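Beta-N-acetylhexosaminidase (Thermotoga neapolitana, PDB 5BZA) probably hydrolyses terminal non-reducing N-acetyl-D-hexosamine residues from N-acetyl-beta-D-hexosaminides, as a member of glycoside hydrolase family 3. Local coordinates at residues Tyr174-Val179 against Ser253-Val258; Lys375-Val380 against His461-Cys466; Glu70-Val75 against Leu106-Val111; Arg21-Lys26 against Asp276-Leu281. All coordinates share one frame; numbering follows the deposited sequence.

Contact 1 of 4, residues Tyr174-Val179 against Ser253-Val258; sequences YLLPTV and SENFSV
Leu176 and Asn255 meet where two loops of the TIM-barrel domain of a family 3 glycoside hydrolase approach each other at the surface. One loop follows strand 156-162. The other joins helix 250-253 to helix 258-268. The contact is small, with 113 Å² buried in all, and Leu176 and Asn255 account for most of it. The amide nitrogen ND2 of Asn255 lies 3.7 Å from CB of Leu176, and the two side chains pass at a slant. The leucine is rotated with CG on the far side from its backbone N (chi1 178°), which brings its CD2 methyl within 4.2 Å of Asn255 ND2. The ND2 group also donates to the backbone O of Ala251, which ties the amide to the helix just before it, 250-253. Glu254 stands beside this pair but only grazes the opposite loop. Its OE2 is held in a salt bridge with Lys250. At the far end of the loop, Tyr174 is near the metal ligands Asp171 and His173, close to a bound cadmium ion. The polar link between the two loops is a water. It accepts from Leu176 N at 3.0 Å and from Asn255 ND2 at 2.8 Å.

Contact 2 of 4, residues Lys375-Val380 against His461-Cys466; sequences KRFFKV and HLLGRC
Phe378 points the end of its ring at two leucines of helix 452-463, Leu462 and Leu463. This is the tight part of the contact. Atom CZ of Phe378 is 3.7 Å from CD2 of Leu462 and 3.8 Å from CG of Leu463. These two leucine atoms sit neither squarely over the ring face nor at its edge. As whole side chains, Leu463 and Phe378 come from opposite directions, whereas Leu462 runs at about a right angle to Phe378. Phe378 is buried. Its aromatic neighbours are Phe401 and Phe459, each paired with it edge-to-face. Leu462 is buried too and reaches Ile426 and Phe428 of strand 425-429.

The side formed by Phe377 is looser and partly exposed. CD1 of Leu463 lies at the edge of the Phe377 ring, near its plane, and is 4.1 Å from CB of Phe377. The same methyl is 3.8 Å from the backbone O of Phe377. Tyr456 meets the Phe377 ring edge-to-face. Beyond Leu463 the helix ends, and Cys466 N bonds back to His461 O at 2.8 Å. Cys466 itself is joined to Cys335 by a disulfide.

The contact packs the ends of two helices together in the C-terminal domain. The side-chain contacts are all apolar, so it is held by shape and burial of carbon, while the covalent tether of the chain end lies at Cys466.

Contact 3 of 4, residues Glu70-Val75 against Leu106-Val111; sequences EVLKYV and LGFNMV
Residues Leu72 to Val75 form a type I beta turn, closed by Val75 N to Leu72 O at 3.3 Å, and it faces a helix end where Gly107, with positive phi, is the C-prime residue of a Schellman motif. Two side chains of the turn, Leu72 and Tyr74, meet Leu106 and Phe108, which flank that glycine.

Leu106 lies against the ring of Tyr74. Its CD2 methyl stands over one face in a CH-pi contact, 4.2 Å from the ring centroid and 13° off the normal. Its CD1 methyl lies by the CD2 side of the ring, but the modelled 3.3 Å between Leu106 CD1 and Tyr74 CD2 is too short for two carbons and is doubtful. The opposite face of the ring is covered by CG of Lys73, so the ring is held between two aliphatic groups. Its hydroxyl bonds to Glu42.

Leu72 and Phe108 run antiparallel alongside one another. CD2 of Leu72 touches the far end of the ring, 3.8 Å from Phe108 CZ, while its CD1 branch lies over one ring face. Leu72, Tyr74, Leu106 and Phe108 are all buried.

The second subunit adds to this region: its Lys73 packs on Tyr74, and its Pro76 on Leu106. Within the chain, the contact joins the loop after strand 59-62 to the end of helix 89-106, just before barrel strand 110-111. Phe108 also rests on Val60 and Ser62 of strand 59-62, and both Leu72 and Phe108 touch Leu39 of helix 36-39.

Contact 4 of 4, residues Arg21-Lys26 against Asp276-Leu281; sequences REVIQK and DNFRDL
The ring of Phe278 has CG2 of Val23 at its edge, near the ring plane, and CG of Arg279 over one face, 3.6 Å above the plane and nearer the ring's border than its centre. The Arg279 guanidinium in turn has Phe278 CZ over its centre, 3.7 Å from its plane. Phe13 of strand 9-13 stacks with the same phenylalanine. The setting is the TIM barrel of the family 3 domain. Helix 18-27, which follows the first strand, is packed here against the loop between strand 273-275 and helix 281-293, next to the last strand.

Val23 is the residue of the helix that carries the contact. Its two methyls are shared between two partners. CG2 meets Phe278 at CD2, 4.1 Å away, while CG1 meets Leu281. The rotation of the valine, with CG1 opposite the backbone N (chi1 171°), places CG1 by Leu281 and CG2 by Phe278. Leu281 also reaches Phe9 and Cys11 of strand 9-13 and Tyr27 of the helix. Val23, Phe278 and Leu281 are all buried.

The loop is kept in shape by an Asx turn. Asn277 OD1 accepts from Arg279 N at 2.9 Å, with the donor tilted 45° out of the carbonyl plane. Arg279 NE forms a salt bridge with Glu19, which ties the loop to helix 18-27 a second time. The tightest apolar pair of the contact is Val23 CG1 with Leu281 CD2, 3.5 Å apart.

Contacts 1, 3 and 4 belong to the TIM-barrel domain. Contact 2 lies in the separate C-terminal domain with the mixed sheet. Contact 4 brings the helix after the first barrel strand to the loop after the last, so the start and end of the eight-stranded barrel come together there. Contacts 3 and 1 are nested within that span, in that order, and contact 2 follows after. The centres of contacts 3 and 4 are about 21 Å apart, and those of contacts 1 and 4 about 24 Å. Contacts 1 and 2 are the farthest pair, at about 43 Å. Contacts 2 and 4 approach to about 7 Å between nearest atoms, without touching. Contact 3 alone among the four also meets the second subunit.

Contact 1 of 4, residues Tyr174-Val179 against Ser253-Val258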
# COMPACT_ATOMS: atom_id res chain seq x y z
N TYR B 174 0.06 -22.41 21.35
CA TYR B 174 0.70 -23.67 21.74
C TYR B 174 0.06 -24.34 22.99
O TYR B 174 -0.18 -25.55 23.01
CB TYR B 174 2.21 -23.44 21.95
CG TYR B 174 2.88 -22.80 20.73
CD1 TYR B 174 2.43 -23.08 19.43
CD2 TYR B 174 3.97 -21.93 20.88
CE1 TYR B 174 3.03 -22.49 18.32
CE2 TYR B 174 4.58 -21.35 19.76
CZ TYR B 174 4.10 -21.63 18.48
OH TYR B 174 4.69 -21.05 17.37
N LEU B 175 -0.24 -23.56 24.02
CA LEU B 175 -0.88 -24.09 25.24
C LEU B 175 -1.67 -22.98 25.93
O LEU B 175 -1.70 -21.84 25.45
CB LEU B 175 0.15 -24.70 26.20
CG LEU B 175 1.41 -23.86 26.40
CD1 LEU B 175 1.24 -22.93 27.57
CD2 LEU B 175 2.63 -24.75 26.64
N LEU B 176 -2.32 -23.32 27.03
CA LEU B 176 -3.03 -22.32 27.82
C LEU B 176 -2.01 -21.64 28.74
O LEU B 176 -1.52 -22.26 29.67
CB LEU B 176 -4.16 -22.98 28.62
CG LEU B 176 -5.01 -22.11 29.56
CD1 LEU B 176 -5.62 -20.99 28.73
CD2 LEU B 176 -6.10 -22.95 30.30
N PRO B 177 -1.68 -20.37 28.46
CA PRO B 177 -0.69 -19.74 29.34
C PRO B 177 -1.32 -19.40 30.68
O PRO B 177 -2.54 -19.44 30.83
CB PRO B 177 -0.27 -18.48 28.58
CG PRO B 177 -0.79 -18.68 27.15
CD PRO B 177 -2.03 -19.49 27.32
N THR B 178 -0.47 -19.07 31.65
CA THR B 178 -0.89 -18.70 32.98
C THR B 178 -0.26 -17.38 33.42
O THR B 178 0.94 -17.17 33.23
CB THR B 178 -0.54 -19.83 33.97
OG1 THR B 178 -1.46 -20.91 33.76
CG2 THR B 178 -0.63 -19.36 35.41
N VAL B 179 -1.07 -16.47 33.96
CA VAL B 179 -0.54 -15.24 34.58
C VAL B 179 -0.84 -15.31 36.08
O VAL B 179 -1.99 -15.52 36.47
CB VAL B 179 -1.16 -13.97 33.95
CG1 VAL B 179 -1.01 -12.77 34.84
CG2 VAL B 179 -0.54 -13.72 32.56
N SER B 253 -8.93 -25.10 22.39
CA SER B 253 -9.37 -26.35 21.76
C SER B 253 -8.71 -27.59 22.38
O SER B 253 -9.22 -28.68 22.25
CB SER B 253 -9.09 -26.32 20.27
OG SER B 253 -7.72 -26.02 20.08
N GLU B 254 -7.53 -27.46 22.95
CA GLU B 254 -7.01 -28.66 23.61
C GLU B 254 -7.42 -28.85 25.09
O GLU B 254 -6.93 -29.77 25.77
CB GLU B 254 -5.50 -28.70 23.48
CG GLU B 254 -5.14 -29.23 22.13
CD GLU B 254 -3.69 -29.53 22.04
OE1 GLU B 254 -2.94 -29.02 22.92
OE2 GLU B 254 -3.30 -30.28 21.11
N ASN B 255 -8.37 -28.04 25.56
CA ASN B 255 -8.80 -28.04 26.95
C ASN B 255 -10.30 -27.95 27.09
O ASN B 255 -10.89 -28.21 28.15
CB ASN B 255 -8.14 -26.87 27.68
CG ASN B 255 -6.64 -27.02 27.78
OD1 ASN B 255 -6.16 -28.09 28.15
ND2 ASN B 255 -5.89 -25.98 27.43
N PHE B 256 -10.95 -27.61 25.99
CA PHE B 256 -12.38 -27.47 26.04
C PHE B 256 -12.97 -28.00 24.75
O PHE B 256 -12.31 -28.02 23.71
CB PHE B 256 -12.78 -26.01 26.30
CG PHE B 256 -12.22 -25.45 27.59
CD1 PHE B 256 -10.93 -24.94 27.64
CD2 PHE B 256 -12.95 -25.52 28.77
CE1 PHE B 256 -10.38 -24.47 28.83
CE2 PHE B 256 -12.41 -25.07 29.97
CZ PHE B 256 -11.13 -24.54 29.99
N SER B 257 -14.22 -28.43 24.81
CA SER B 257 -14.89 -28.85 23.61
C SER B 257 -15.42 -27.60 22.94
O SER B 257 -15.56 -26.55 23.61
CB SER B 257 -16.04 -29.82 23.94
OG SER B 257 -17.15 -29.14 24.51
N VAL B 258 -15.71 -27.70 21.64
CA VAL B 258 -16.33 -26.61 20.91
C VAL B 258 -17.59 -26.17 21.66
O VAL B 258 -17.84 -24.97 21.87
CB VAL B 258 -16.75 -27.01 19.44
CG1 VAL B 258 -17.66 -25.94 18.84
CG2 VAL B 258 -15.53 -27.25 18.53
O HOH W 1 -3.12 -26.11 27.85

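Contact 2 of 4, residues Lys375-Val380 against His461-Cys466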
# COMPACT_ATOMS: atom_id res chain seq x y z
N LYS B 375 -4.11 -21.49 -12.76
CA LYS B 375 -4.20 -22.71 -11.95
C LYS B 375 -5.39 -22.80 -10.98
O LYS B 375 -5.83 -23.93 -10.67
CB LYS B 375 -2.90 -22.89 -11.16
CG LYS B 375 -1.79 -23.44 -12.05
CD LYS B 375 -0.44 -23.41 -11.38
CE LYS B 375 0.61 -23.99 -12.30
NZ LYS B 375 2.00 -23.60 -11.90
N ARG B 376 -5.96 -21.67 -10.52
CA ARG B 376 -7.19 -21.70 -9.68
C ARG B 376 -8.43 -22.21 -10.42
O ARG B 376 -9.38 -22.73 -9.81
CB ARG B 376 -7.52 -20.30 -9.15
CG ARG B 376 -6.42 -19.68 -8.33
CD ARG B 376 -6.91 -18.44 -7.58
NE ARG B 376 -7.98 -18.72 -6.62
CZ ARG B 376 -7.79 -18.98 -5.32
NH1 ARG B 376 -6.57 -18.99 -4.79
NH2 ARG B 376 -8.83 -19.21 -4.54
N PHE B 377 -8.40 -22.08 -11.75
CA PHE B 377 -9.57 -22.27 -12.61
C PHE B 377 -9.44 -23.47 -13.56
O PHE B 377 -10.44 -24.05 -13.98
CB PHE B 377 -9.81 -21.00 -13.43
CG PHE B 377 -10.17 -19.79 -12.60
CD1 PHE B 377 -11.49 -19.56 -12.21
CD2 PHE B 377 -9.19 -18.89 -12.23
CE1 PHE B 377 -11.82 -18.43 -11.44
CE2 PHE B 377 -9.52 -17.77 -11.46
CZ PHE B 377 -10.84 -17.54 -11.07
N PHE B 378 -8.21 -23.81 -13.92
CA PHE B 378 -8.00 -24.85 -14.93
C PHE B 378 -6.92 -25.80 -14.53
O PHE B 378 -5.93 -25.38 -13.94
CB PHE B 378 -7.63 -24.20 -16.34
CG PHE B 378 -8.70 -23.30 -16.88
CD1 PHE B 378 -9.76 -23.83 -17.57
CD2 PHE B 378 -8.71 -21.95 -16.58
CE1 PHE B 378 -10.78 -23.03 -18.01
CE2 PHE B 378 -9.74 -21.14 -17.00
CZ PHE B 378 -10.77 -21.69 -17.71
N LYS B 379 -7.08 -27.07 -14.89
CA LYS B 379 -5.93 -27.96 -14.81
C LYS B 379 -4.92 -27.48 -15.87
O LYS B 379 -5.26 -27.17 -17.02
CB LYS B 379 -6.31 -29.42 -15.07
CG LYS B 379 -7.61 -29.83 -14.48
CD LYS B 379 -7.86 -31.32 -14.70
CE LYS B 379 -8.83 -31.45 -15.85
NZ LYS B 379 -9.12 -32.86 -16.21
N VAL B 380 -3.66 -27.38 -15.45
CA VAL B 380 -2.62 -26.88 -16.31
C VAL B 380 -1.59 -27.97 -16.60
O VAL B 380 -0.95 -28.48 -15.66
CB VAL B 380 -1.95 -25.67 -15.67
CG1 VAL B 380 -0.73 -25.24 -16.46
CG2 VAL B 380 -2.98 -24.52 -15.52
N HIS B 461 -15.22 -15.38 -16.45
CA HIS B 461 -16.19 -15.12 -17.51
C HIS B 461 -16.23 -16.28 -18.47
O HIS B 461 -17.29 -16.70 -18.91
CB HIS B 461 -15.86 -13.81 -18.23
CG HIS B 461 -16.64 -12.64 -17.71
ND1 HIS B 461 -17.95 -12.40 -18.07
CD2 HIS B 461 -16.30 -11.66 -16.84
CE1 HIS B 461 -18.39 -11.34 -17.42
NE2 HIS B 461 -17.40 -10.86 -16.67
N LEU B 462 -15.05 -16.80 -18.75
CA LEU B 462 -14.89 -17.94 -19.62
C LEU B 462 -15.71 -19.09 -19.12
O LEU B 462 -16.51 -19.65 -19.87
CB LEU B 462 -13.42 -18.32 -19.70
CG LEU B 462 -13.01 -19.37 -20.73
CD1 LEU B 462 -13.45 -18.87 -22.11
CD2 LEU B 462 -11.50 -19.59 -20.69
N LEU B 463 -15.52 -19.44 -17.84
CA LEU B 463 -16.29 -20.53 -17.22
C LEU B 463 -17.74 -20.14 -16.94
O LEU B 463 -18.62 -21.00 -16.89
CB LEU B 463 -15.60 -20.99 -15.94
CG LEU B 463 -14.25 -21.66 -16.22
CD1 LEU B 463 -13.45 -21.93 -14.95
CD2 LEU B 463 -14.49 -22.96 -16.97
N GLY B 464 -18.01 -18.84 -16.85
CA GLY B 464 -19.35 -18.38 -16.54
C GLY B 464 -20.15 -17.94 -17.76
O GLY B 464 -20.76 -18.75 -18.47
N ARG B 465 -20.13 -16.64 -18.00
CA ARG B 465 -21.02 -16.02 -18.97
C ARG B 465 -20.69 -16.35 -20.46
O ARG B 465 -21.59 -16.47 -21.29
CB ARG B 465 -21.03 -14.50 -18.71
CG ARG B 465 -21.06 -13.68 -19.97
CD ARG B 465 -20.72 -12.22 -19.76
NE ARG B 465 -20.68 -11.52 -21.04
CZ ARG B 465 -19.56 -11.28 -21.71
NH1 ARG B 465 -18.39 -11.69 -21.22
NH2 ARG B 465 -19.59 -10.62 -22.88
N CYS B 466 -19.42 -16.55 -20.79
CA CYS B 466 -19.02 -16.91 -22.16
C CYS B 466 -19.46 -18.33 -22.59
O CYS B 466 -19.17 -18.74 -23.73
CB CYS B 466 -17.50 -16.80 -22.32
SG CYS B 466 -16.78 -15.22 -21.84

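Contact 3 of 4, residues Glu70-Val75 against Leu106-Val111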
# COMPACT_ATOMS: atom_id res chain seq x y z
N GLU B 70 2.35 -7.04 10.38
CA GLU B 70 1.92 -6.14 9.30
C GLU B 70 1.46 -7.03 8.16
O GLU B 70 2.20 -7.87 7.70
CB GLU B 70 3.08 -5.19 8.89
CG GLU B 70 3.26 -4.00 9.88
CD GLU B 70 4.46 -3.11 9.62
OE1 GLU B 70 5.41 -3.57 8.96
OE2 GLU B 70 4.44 -1.91 10.06
N VAL B 71 0.22 -6.87 7.72
CA VAL B 71 -0.33 -7.75 6.70
C VAL B 71 -0.83 -6.96 5.47
O VAL B 71 -1.07 -7.53 4.42
CB VAL B 71 -1.45 -8.58 7.25
CG1 VAL B 71 -0.90 -9.52 8.34
CG2 VAL B 71 -2.54 -7.66 7.78
N LEU B 72 -0.95 -5.64 5.63
CA LEU B 72 -1.44 -4.78 4.57
C LEU B 72 -0.27 -4.05 3.92
O LEU B 72 0.38 -3.19 4.52
CB LEU B 72 -2.44 -3.76 5.12
CG LEU B 72 -3.75 -4.27 5.71
CD1 LEU B 72 -4.66 -3.12 6.19
CD2 LEU B 72 -4.47 -5.18 4.71
N LYS B 73 0.00 -4.38 2.65
CA LYS B 73 1.11 -3.72 1.98
C LYS B 73 0.79 -2.24 1.75
O LYS B 73 1.69 -1.44 1.51
CB LYS B 73 1.44 -4.38 0.67
CG LYS B 73 0.47 -4.09 -0.43
CD LYS B 73 1.03 -4.67 -1.69
CE LYS B 73 0.19 -4.35 -2.89
NZ LYS B 73 0.86 -5.03 -4.01
N TYR B 74 -0.51 -1.92 1.78
CA TYR B 74 -1.02 -0.56 1.57
C TYR B 74 -0.65 0.43 2.66
O TYR B 74 -0.49 1.63 2.38
CB TYR B 74 -2.53 -0.64 1.45
CG TYR B 74 -2.93 -1.78 0.52
CD1 TYR B 74 -2.73 -1.67 -0.89
CD2 TYR B 74 -3.48 -2.97 1.03
CE1 TYR B 74 -3.07 -2.71 -1.73
CE2 TYR B 74 -3.85 -4.01 0.17
CZ TYR B 74 -3.63 -3.87 -1.20
OH TYR B 74 -3.97 -4.90 -2.04
N VAL B 75 -0.48 -0.07 3.90
CA VAL B 75 -0.05 0.75 5.00
C VAL B 75 1.46 0.74 5.09
O VAL B 75 2.08 -0.32 5.14
CB VAL B 75 -0.62 0.23 6.37
CG1 VAL B 75 -0.15 1.14 7.51
CG2 VAL B 75 -2.11 0.20 6.32
N LEU B 106 -9.62 1.33 1.85
CA LEU B 106 -9.64 0.04 1.16
C LEU B 106 -10.95 -0.70 1.29
O LEU B 106 -11.29 -1.50 0.42
CB LEU B 106 -8.52 -0.85 1.65
CG LEU B 106 -7.08 -0.43 1.35
CD1 LEU B 106 -6.17 -1.36 2.17
CD2 LEU B 106 -6.81 -0.54 -0.17
N GLY B 107 -11.69 -0.42 2.37
CA GLY B 107 -12.91 -1.11 2.70
C GLY B 107 -12.90 -1.77 4.08
O GLY B 107 -13.90 -2.36 4.47
N PHE B 108 -11.80 -1.70 4.84
CA PHE B 108 -11.83 -2.23 6.23
C PHE B 108 -12.66 -1.28 7.13
O PHE B 108 -12.86 -0.12 6.79
CB PHE B 108 -10.39 -2.40 6.76
CG PHE B 108 -9.64 -3.53 6.10
CD1 PHE B 108 -9.72 -4.84 6.59
CD2 PHE B 108 -8.89 -3.29 4.92
CE1 PHE B 108 -9.02 -5.90 5.96
CE2 PHE B 108 -8.21 -4.32 4.26
CZ PHE B 108 -8.27 -5.63 4.78
N ASN B 109 -13.27 -1.77 8.21
CA ASN B 109 -13.86 -0.82 9.17
C ASN B 109 -13.52 -1.14 10.63
O ASN B 109 -13.91 -0.40 11.55
CB ASN B 109 -15.38 -0.75 8.98
CG ASN B 109 -16.02 -2.10 8.83
OD1 ASN B 109 -15.75 -3.01 9.62
ND2 ASN B 109 -16.89 -2.25 7.81
N MET B 110 -12.68 -2.15 10.84
CA MET B 110 -12.20 -2.48 12.18
C MET B 110 -10.75 -2.89 12.02
O MET B 110 -10.35 -3.32 10.95
CB MET B 110 -13.02 -3.61 12.83
CG MET B 110 -12.56 -3.99 14.26
SD MET B 110 -13.68 -5.15 15.10
CE MET B 110 -15.03 -4.04 15.54
N VAL B 111 -9.96 -2.70 13.06
CA VAL B 111 -8.65 -3.27 13.13
C VAL B 111 -8.50 -3.98 14.50
O VAL B 111 -8.92 -3.49 15.54
CB VAL B 111 -7.57 -2.19 12.93
CG1 VAL B 111 -7.59 -1.18 14.11
CG2 VAL B 111 -6.20 -2.82 12.71

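Contact 4 of 4, residues Arg21-Lys26 against Asp276-Leu281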
# COMPACT_ATOMS: atom_id res chain seq x y z
N ARG B 21 -17.79 -18.15 -0.37
CA ARG B 21 -19.07 -17.51 -0.67
C ARG B 21 -20.25 -18.32 -0.14
O ARG B 21 -21.22 -17.74 0.35
CB ARG B 21 -19.24 -17.28 -2.19
CG ARG B 21 -18.11 -16.52 -2.85
CD ARG B 21 -18.25 -16.39 -4.40
NE ARG B 21 -16.86 -16.36 -4.84
CZ ARG B 21 -16.26 -17.35 -5.48
NH1 ARG B 21 -16.95 -18.39 -5.90
NH2 ARG B 21 -14.97 -17.25 -5.77
N GLU B 22 -20.19 -19.65 -0.29
CA GLU B 22 -21.25 -20.53 0.21
C GLU B 22 -21.46 -20.32 1.72
O GLU B 22 -22.59 -20.11 2.15
CB GLU B 22 -20.94 -22.03 -0.04
CG GLU B 22 -21.29 -22.61 -1.45
CD GLU B 22 -20.79 -24.07 -1.67
OE1 GLU B 22 -20.52 -24.79 -0.66
OE2 GLU B 22 -20.69 -24.51 -2.86
N VAL B 23 -20.38 -20.41 2.50
CA VAL B 23 -20.48 -20.27 3.97
C VAL B 23 -21.01 -18.90 4.33
O VAL B 23 -21.94 -18.79 5.13
CB VAL B 23 -19.15 -20.48 4.68
CG1 VAL B 23 -19.26 -20.11 6.16
CG2 VAL B 23 -18.70 -21.89 4.51
N ILE B 24 -20.46 -17.86 3.69
CA ILE B 24 -20.88 -16.49 3.99
C ILE B 24 -22.36 -16.32 3.70
O ILE B 24 -23.11 -15.75 4.51
CB ILE B 24 -20.08 -15.46 3.19
CG1 ILE B 24 -18.66 -15.35 3.73
CG2 ILE B 24 -20.69 -14.09 3.32
CD1 ILE B 24 -17.77 -14.41 2.91
N GLN B 25 -22.80 -16.87 2.57
CA GLN B 25 -24.21 -16.70 2.17
C GLN B 25 -25.15 -17.57 2.99
O GLN B 25 -26.28 -17.18 3.27
CB GLN B 25 -24.38 -16.98 0.67
CG GLN B 25 -23.90 -15.82 -0.17
CD GLN B 25 -24.10 -16.00 -1.67
OE1 GLN B 25 -23.94 -17.09 -2.23
NE2 GLN B 25 -24.46 -14.91 -2.34
N LYS B 26 -24.71 -18.75 3.37
CA LYS B 26 -25.52 -19.61 4.21
C LYS B 26 -25.67 -19.08 5.65
O LYS B 26 -26.78 -19.05 6.17
CB LYS B 26 -24.97 -21.03 4.25
CG LYS B 26 -25.90 -21.99 5.03
CD LYS B 26 -25.41 -23.44 4.96
CE LYS B 26 -26.40 -24.36 5.67
NZ LYS B 26 -26.06 -25.80 5.51
N ASP B 276 -10.68 -18.74 13.43
CA ASP B 276 -9.57 -18.37 12.57
C ASP B 276 -9.69 -19.08 11.22
O ASP B 276 -8.80 -18.94 10.38
CB ASP B 276 -8.20 -18.62 13.23
CG ASP B 276 -7.91 -20.07 13.43
OD1 ASP B 276 -8.82 -20.89 13.24
OD2 ASP B 276 -6.76 -20.41 13.83
N ASN B 277 -10.80 -19.78 11.01
CA ASN B 277 -11.07 -20.54 9.81
C ASN B 277 -12.56 -20.58 9.49
O ASN B 277 -13.33 -21.20 10.23
CB ASN B 277 -10.54 -21.96 9.94
CG ASN B 277 -10.55 -22.72 8.63
OD1 ASN B 277 -11.26 -22.35 7.66
ND2 ASN B 277 -9.77 -23.80 8.58
N PHE B 278 -12.97 -19.98 8.37
CA PHE B 278 -14.39 -19.90 8.02
C PHE B 278 -14.98 -21.28 7.84
O PHE B 278 -16.17 -21.49 8.05
CB PHE B 278 -14.59 -19.08 6.73
CG PHE B 278 -14.05 -19.74 5.48
CD1 PHE B 278 -12.70 -19.60 5.13
CD2 PHE B 278 -14.88 -20.53 4.66
CE1 PHE B 278 -12.18 -20.22 3.98
CE2 PHE B 278 -14.37 -21.13 3.51
CZ PHE B 278 -13.02 -20.99 3.18
N ARG B 279 -14.14 -22.22 7.47
CA ARG B 279 -14.58 -23.59 7.33
C ARG B 279 -15.06 -24.17 8.68
O ARG B 279 -15.81 -25.13 8.68
CB ARG B 279 -13.49 -24.46 6.69
CG ARG B 279 -13.11 -24.02 5.25
CD ARG B 279 -11.96 -24.85 4.68
NE ARG B 279 -11.75 -24.57 3.25
CZ ARG B 279 -10.74 -23.85 2.75
NH1 ARG B 279 -9.77 -23.40 3.56
NH2 ARG B 279 -10.68 -23.63 1.42
N ASP B 280 -14.63 -23.61 9.81
CA ASP B 280 -15.17 -24.07 11.11
C ASP B 280 -16.54 -23.51 11.44
O ASP B 280 -17.12 -23.89 12.45
CB ASP B 280 -14.24 -23.71 12.26
CG ASP B 280 -12.97 -24.46 12.21
OD1 ASP B 280 -12.99 -25.65 11.84
OD2 ASP B 280 -11.93 -23.85 12.49
N LEU B 281 -17.03 -22.58 10.63
CA LEU B 281 -18.26 -21.90 11.02
C LEU B 281 -19.45 -22.86 11.22
O LEU B 281 -20.16 -22.74 12.21
CB LEU B 281 -18.63 -20.82 10.01
CG LEU B 281 -19.90 -20.04 10.32
CD1 LEU B 281 -19.86 -19.49 11.74
CD2 LEU B 281 -20.07 -18.90 9.33